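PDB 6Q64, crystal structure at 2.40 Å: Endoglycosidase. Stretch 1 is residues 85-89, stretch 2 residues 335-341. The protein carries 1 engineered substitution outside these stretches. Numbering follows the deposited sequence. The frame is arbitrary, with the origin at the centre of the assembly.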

ATOM      1  N   ASN A  85      10.667  -8.579 -21.530  1.00116.55           N
ATOM      2  CA  ASN A  85      11.632  -9.695 -21.366  1.00119.09           C
ATOM      3  C   ASN A  85      11.482 -10.134 -19.911  1.00112.30           C
ATOM      4  O   ASN A  85      11.044 -11.279 -19.745  1.00106.73           O
ATOM      5  CB  ASN A  85      13.070  -9.364 -21.811  1.00126.51           C
ATOM      6  CG  ASN A  85      13.304  -9.380 -23.319  1.00129.63           C
ATOM      7  OD1 ASN A  85      14.098 -10.175 -23.823  1.00137.57           O
ATOM      8  ND2 ASN A  85      12.657  -8.496 -24.065  1.00122.42           N
ATOM      9  N   ASN A  86      11.712  -9.250 -18.920  1.00109.18           N
ATOM     10  CA  ASN A  86      11.607  -9.637 -17.475  1.00107.72           C
ATOM     11  C   ASN A  86      10.239  -9.269 -16.838  1.00 98.01           C
ATOM     12  O   ASN A  86       9.958  -8.081 -16.607  1.00 93.84           O
ATOM     13  CB  ASN A  86      12.771  -9.114 -16.623  1.00108.85           C
ATOM     14  CG  ASN A  86      12.861  -9.859 -15.298  1.00106.22           C
ATOM     15  OD1 ASN A  86      12.080 -10.775 -15.033  1.00103.47           O
ATOM     16  ND2 ASN A  86      13.803  -9.480 -14.447  1.00105.72           N
ATOM     17  N   ALA A  87       9.450 -10.289 -16.486  1.00 93.35           N
ATOM     18  CA  ALA A  87       8.127 -10.202 -15.812  1.00 96.47           C
ATOM     19  C   ALA A  87       8.221  -9.374 -14.521  1.00 90.92           C
ATOM     20  O   ALA A  87       7.275  -8.631 -14.248  1.00 82.14           O
ATOM     21  CB  ALA A  87       7.558 -11.584 -15.519  1.00 94.52           C
ATOM     22  N   GLN A  88       9.333  -9.484 -13.791  1.00 91.69           N
ATOM     23  CA  GLN A  88       9.638  -8.756 -12.526  1.00 92.85           C
ATOM     24  C   GLN A  88       9.444  -7.228 -12.636  1.00 92.78           C
ATOM     25  O   GLN A  88       9.373  -6.579 -11.566  1.00 97.66           O
ATOM     26  CB  GLN A  88      11.070  -9.115 -12.114  1.00 96.92           C
ATOM     27  CG  GLN A  88      11.591  -8.406 -10.871  1.00 99.40           C
ATOM     28  CD  GLN A  88      12.972  -8.904 -10.523  1.00105.54           C
ATOM     29  OE1 GLN A  88      13.875  -8.892 -11.370  1.00117.29           O
ATOM     30  NE2 GLN A  88      13.135  -9.393  -9.298  1.00 98.67           N
ATOM     31  N   ASN A  89       9.381  -6.638 -13.835  1.00 92.88           N
ATOM     32  CA  ASN A  89       9.384  -5.152 -14.003  1.00 93.91           C
ATOM     33  C   ASN A  89       7.971  -4.658 -14.398  1.00 88.10           C
ATOM     34  O   ASN A  89       7.795  -3.465 -14.789  1.00 96.57           O
ATOM     35  CB  ASN A  89      10.465  -4.710 -15.006  1.00 96.48           C
ATOM     36  CG  ASN A  89      11.863  -5.197 -14.670  1.00 95.05           C
ATOM     37  OD1 ASN A  89      12.340  -6.149 -15.273  1.00100.84           O
ATOM     38  ND2 ASN A  89      12.555  -4.527 -13.757  1.00 94.49           N
HETATM   39  N   MSE A 335       8.651  -6.175  -2.815  1.00 80.65           N
HETATM   40  CA  MSE A 335       7.914  -7.394  -3.119  1.00 83.69           C
HETATM   41  C   MSE A 335       8.584  -8.183  -4.244  1.00 87.72           C
HETATM   42  O   MSE A 335       8.539  -9.412  -4.231  1.00 91.17           O
HETATM   43  CB  MSE A 335       6.461  -7.077  -3.494  1.00 78.17           C
HETATM   44  CG  MSE A 335       6.284  -5.828  -4.282  1.00 77.74           C
HETATM   45 SE   MSE A 335       4.434  -5.584  -4.856  1.00 77.34          SE
HETATM   46  CE  MSE A 335       3.358  -7.148  -4.463  1.00 73.58           C
ATOM     47  N   GLU A 336       9.221  -7.464  -5.181  1.00 87.27           N
ATOM     48  CA  GLU A 336       9.825  -8.053  -6.371  1.00 87.25           C
ATOM     49  C   GLU A 336      11.036  -8.945  -6.054  1.00 84.58           C
ATOM     50  O   GLU A 336      11.367  -9.758  -6.910  1.00 85.81           O
ATOM     51  CB  GLU A 336      10.209  -6.973  -7.386  1.00 87.02           C
ATOM     52  CG  GLU A 336      11.380  -6.106  -6.971  1.00 93.08           C
ATOM     53  CD  GLU A 336      11.044  -4.842  -6.189  1.00 97.32           C
ATOM     54  OE1 GLU A 336      11.921  -3.916  -6.126  1.00 98.80           O
ATOM     55  OE2 GLU A 336       9.916  -4.781  -5.635  1.00 90.62           O
ATOM     56  N   TYR A 337      11.643  -8.861  -4.870  1.00 84.54           N
ATOM     57  CA  TYR A 337      12.776  -9.735  -4.452  1.00 85.13           C
ATOM     58  C   TYR A 337      12.291 -11.175  -4.221  1.00 80.92           C
ATOM     59  O   TYR A 337      13.144 -12.028  -3.940  1.00 87.73           O
ATOM     60  CB  TYR A 337      13.465  -9.192  -3.196  1.00 86.75           C
ATOM     61  CG  TYR A 337      14.341  -7.982  -3.427  1.00 91.93           C
ATOM     62  CD1 TYR A 337      13.860  -6.879  -4.110  1.00 94.09           C
ATOM     63  CD2 TYR A 337      15.650  -7.930  -2.963  1.00 98.52           C
ATOM     64  CE1 TYR A 337      14.629  -5.745  -4.301  1.00 96.94           C
ATOM     65  CE2 TYR A 337      16.447  -6.813  -3.162  1.00101.84           C
ATOM     66  CZ  TYR A 337      15.925  -5.713  -3.827  1.00102.89           C
ATOM     67  OH  TYR A 337      16.657  -4.584  -4.039  1.00110.38           O
ATOM     68  N   ASP A 338      10.982 -11.416  -4.325  1.00 75.41           N
ATOM     69  CA  ASP A 338      10.309 -12.733  -4.156  1.00 76.91           C
ATOM     70  C   ASP A 338      10.258 -13.435  -5.520  1.00 77.43           C
ATOM     71  O   ASP A 338       9.977 -14.668  -5.571  1.00 72.12           O
ATOM     72  CB  ASP A 338       8.885 -12.511  -3.626  1.00 74.52           C
ATOM     73  CG  ASP A 338       8.134 -13.691  -3.024  1.00 69.81           C
ATOM     74  OD1 ASP A 338       8.747 -14.784  -2.797  1.00 69.47           O
ATOM     75  OD2 ASP A 338       6.935 -13.485  -2.754  1.00 69.84           O
ATOM     76  N   TYR A 339      10.441 -12.655  -6.584  1.00 77.97           N
ATOM     77  CA  TYR A 339      10.445 -13.147  -7.979  1.00 79.34           C
ATOM     78  C   TYR A 339      11.566 -14.168  -8.176  1.00 78.32           C
ATOM     79  O   TYR A 339      11.305 -15.253  -8.667  1.00 78.72           O
ATOM     80  CB  TYR A 339      10.498 -11.991  -8.975  1.00 80.87           C
ATOM     81  CG  TYR A 339      10.290 -12.471 -10.378  1.00 84.26           C
ATOM     82  CD1 TYR A 339      11.364 -12.935 -11.136  1.00 90.66           C
ATOM     83  CD2 TYR A 339       9.014 -12.547 -10.918  1.00 82.36           C
ATOM     84  CE1 TYR A 339      11.179 -13.421 -12.421  1.00 89.56           C
ATOM     85  CE2 TYR A 339       8.813 -13.033 -12.204  1.00 88.92           C
ATOM     86  CZ  TYR A 339       9.899 -13.471 -12.954  1.00 91.44           C
ATOM     87  OH  TYR A 339       9.696 -13.954 -14.211  1.00 94.26           O
ATOM     88  N   PRO A 340      12.847 -13.904  -7.855  1.00 82.03           N
ATOM     89  CA  PRO A 340      13.883 -14.902  -8.092  1.00 84.23           C
ATOM     90  C   PRO A 340      13.610 -16.213  -7.350  1.00 82.08           C
ATOM     91  O   PRO A 340      14.376 -17.114  -7.489  1.00 90.01           O
ATOM     92  CB  PRO A 340      15.199 -14.281  -7.595  1.00 88.41           C
ATOM     93  CG  PRO A 340      14.920 -12.789  -7.455  1.00 91.26           C
ATOM     94  CD  PRO A 340      13.411 -12.614  -7.442  1.00 90.40           C
ATOM     95  N   ASN A 341      12.558 -16.292  -6.552  1.00 78.41           N
ATOM     96  CA  ASN A 341      12.281 -17.518  -5.752  1.00 81.37           C
ATOM     97  C   ASN A 341      11.755 -18.630  -6.676  1.00 79.85           C
ATOM     98  O   ASN A 341      11.354 -18.347  -7.808  1.00 72.26           O
ATOM     99  CB  ASN A 341      11.273 -17.273  -4.611  1.00 79.82           C
ATOM    100  CG  ASN A 341      11.905 -16.848  -3.304  1.00 78.82           C
ATOM    101  OD1 ASN A 341      12.785 -17.541  -2.820  1.00 82.53           O
ATOM    102  ND2 ASN A 341      11.442 -15.748  -2.719  1.00 73.17           N
TER

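The contact between these two short stretches, far apart in sequence, is a small one in which a single glutamine both hydrogen-bonds to a backbone carbonyl and packs against an aromatic ring. It illustrates a general principle: an amide side chain can serve polar and apolar partners at once, because its methylene groups and its terminal amide lie at different points along the chain.

The CA-to-CB bond of Gln88 points toward the other stretch, and the side chain extends from it with chi1 and chi2 both t. That reach brings Gln88 NE2 to 3.0 Å from O of Glu336, with an N-H...O angle of 157°, the one hydrogen bond across the contact. The same carbonyl also accepts a backbone hydrogen bond from Tyr339, the residue just after the 3-10 segment, at 3.1 Å (Tyr339 N to Glu336 O). One carbonyl thus receives a local backbone bond and a side-chain bond from the distant stretch.

Nearer the backbone, Gln88 CB sits over one face of the Tyr339 ring, 4.0 Å from the centroid and 17° off the normal, a CH-pi arrangement. Ala87 extends the packing: Ala87 CB lies 3.8 Å from Tyr339 CE2 and 3.4 Å from Tyr339 OH, approaching the ring obliquely. Further along the glutamine, Gln88 CG lies 4.0 Å from Glu336 CB, although the glutamate side chain then leads away, and its OE2 is hydrogen-bonded elsewhere in the structure.

Asn86 braces this arrangement from within its own stretch. Asn86 OD1 accepts from Gln88 N at 3.3 Å, while Asn86 ND2 makes a weak hydrogen bond to Gln88 OE1 at 3.1 Å. The two ends of the glutamine amide therefore face different partners: OE1 accepts the weak bond from Asn86, two residues earlier, and NE2 crosses to the other stretch.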